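Local coordinates for precorrin-6Y C5,15-methyltransferase (Decarboxylating) (Geobacter metallireducens, PDB 3E05), which probably uses S-adenosylmethionine to methylate a precorrin intermediate of adenosylcobalamin biosynthesis, this chain being the C-terminal domain of the longer CbiET protein, at residues Gln26-Val31 / Asn185-Ile190. Numbering follows the deposited sequence. Where two conformers were deposited one is given.
Sequences QEVRAV and NPVYII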
# COMPACT_ATOMS: atom_id res chain seq x y z
N GLN D 26 16.31 -1.68 -2.50
CA GLN D 26 16.60 -0.98 -3.75
C GLN D 26 15.62 0.12 -4.19
O GLN D 26 16.05 1.23 -4.53
CB GLN D 26 16.77 -2.03 -4.85
CG GLN D 26 17.08 -1.49 -6.22
CD GLN D 26 16.50 -2.38 -7.29
OE1 GLN D 26 15.53 -2.01 -7.94
NE2 GLN D 26 17.07 -3.57 -7.44
N GLU D 27 14.32 -0.19 -4.19
CA GLU D 27 13.27 0.75 -4.57
C GLU D 27 13.24 2.00 -3.68
O GLU D 27 13.27 3.14 -4.19
CB GLU D 27 11.92 0.05 -4.59
CG GLU D 27 11.85 -1.16 -5.56
CD GLU D 27 12.41 -2.47 -4.99
OE1 GLU D 27 12.82 -2.55 -3.80
OE2 GLU D 27 12.47 -3.43 -5.77
N VAL D 28 13.21 1.76 -2.37
CA VAL D 28 13.21 2.80 -1.35
C VAL D 28 14.53 3.61 -1.40
O VAL D 28 14.52 4.81 -1.24
CB VAL D 28 12.95 2.19 0.06
CG1 VAL D 28 13.42 3.10 1.17
CG2 VAL D 28 11.45 1.89 0.22
N ARG D 29 15.63 2.94 -1.68
CA ARG D 29 16.92 3.60 -1.88
C ARG D 29 16.84 4.63 -3.00
O ARG D 29 17.28 5.74 -2.84
CB ARG D 29 18.00 2.56 -2.19
CG ARG D 29 19.43 3.06 -2.04
CD ARG D 29 20.41 1.99 -2.52
NE ARG D 29 20.17 0.69 -1.90
CZ ARG D 29 20.24 -0.48 -2.53
NH1 ARG D 29 20.55 -0.54 -3.82
NH2 ARG D 29 19.99 -1.61 -1.88
N ALA D 30 16.28 4.24 -4.15
CA ALA D 30 16.11 5.14 -5.29
C ALA D 30 15.27 6.36 -4.91
O ALA D 30 15.67 7.49 -5.18
CB ALA D 30 15.48 4.42 -6.46
N VAL D 31 14.12 6.14 -4.26
CA VAL D 31 13.28 7.26 -3.80
C VAL D 31 14.04 8.17 -2.81
O VAL D 31 13.95 9.40 -2.89
CB VAL D 31 11.96 6.76 -3.12
CG1 VAL D 31 11.05 7.94 -2.77
CG2 VAL D 31 11.22 5.78 -4.03
N ASN D 185 8.15 -4.23 4.15
CA ASN D 185 7.55 -3.41 5.19
C ASN D 185 7.55 -1.94 4.77
O ASN D 185 8.38 -1.54 3.94
CB ASN D 185 8.30 -3.63 6.50
CG ASN D 185 8.06 -5.03 7.07
OD1 ASN D 185 7.13 -5.74 6.65
ND2 ASN D 185 8.90 -5.43 8.00
N PRO D 186 6.58 -1.14 5.27
CA PRO D 186 6.53 0.22 4.76
C PRO D 186 7.73 1.03 5.26
O PRO D 186 8.27 0.74 6.34
CB PRO D 186 5.25 0.81 5.34
CG PRO D 186 4.61 -0.27 6.16
CD PRO D 186 5.55 -1.40 6.30
N VAL D 187 8.15 2.00 4.46
CA VAL D 187 9.18 2.92 4.92
C VAL D 187 8.68 4.35 4.81
O VAL D 187 8.09 4.76 3.81
CB VAL D 187 10.56 2.75 4.16
CG1 VAL D 187 11.64 3.67 4.74
CG2 VAL D 187 11.06 1.31 4.19
N TYR D 188 8.89 5.12 5.87
CA TYR D 188 8.53 6.52 5.86
C TYR D 188 9.77 7.32 5.51
O TYR D 188 10.72 7.34 6.28
CB TYR D 188 8.02 6.94 7.24
CG TYR D 188 6.69 6.31 7.57
CD1 TYR D 188 5.50 6.95 7.23
CD2 TYR D 188 6.62 5.05 8.19
CE1 TYR D 188 4.24 6.39 7.55
CE2 TYR D 188 5.37 4.46 8.47
CZ TYR D 188 4.20 5.14 8.16
OH TYR D 188 2.97 4.55 8.43
N ILE D 189 9.76 7.94 4.32
CA ILE D 189 10.86 8.78 3.87
C ILE D 189 10.55 10.23 4.23
O ILE D 189 9.65 10.86 3.66
CB ILE D 189 11.13 8.60 2.36
CG1 ILE D 189 11.45 7.12 2.08
CG2 ILE D 189 12.23 9.55 1.87
CD1 ILE D 189 11.45 6.74 0.63
N ILE D 190 11.33 10.76 5.17
CA ILE D 190 11.13 12.11 5.69
C ILE D 190 12.16 13.05 5.07
O ILE D 190 13.36 12.82 5.20
CB ILE D 190 11.29 12.11 7.23
CG1 ILE D 190 10.33 11.09 7.85
CG2 ILE D 190 11.06 13.52 7.79
CD1 ILE D 190 10.64 10.74 9.29
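Apolar side-chain packing of a helix on a sheet joins Val28 and Val31, on the first turns of helix 26-35, to Val187 and Ile189 of strand 180-193 in the class I (Rossmann-like) methyltransferase fold. Over residues 26-31 and 187-190 the helix and strand run nearly parallel (13°), their axes 10.1 Å apart at closest approach. Val28 and Val187 meet branch to branch, their side chains crossing at a slant: CG2 of Val28 lies 4.0 Å from CG2 of Val187, and the two CG1 methyls are equally close. Both branches of Val28 therefore bear on the forked end of Val187. One helical turn on, Val31 meets the far end of Ile189. With CG1 of Ile189 beside its backbone N (chi1 -59°) and the chain then extended (chi2 168°), CD1 reaches to 3.6 Å from CG1 of Val31. The same methyl lies 4.2 Å from CG1 of Val28, bridging the two valines, and also rests against the backbone O of Val28. An alanine in place of Val28 would probably open a gap opposite the two methyls of Val187 that Val28 now covers and take away the Val28 methyl that packs on CD1 of Ile189. Alternation along the strand places Tyr188 on the other face of the sheet, where it touches Leu148 of helix 145-157. Val31 also packs on Val31 of a second subunit, while in the sheet strand 180-193 is hydrogen-bonded between strands 137-142 and 161-173, with Asn141 touching Val28, Val187 and Ile189.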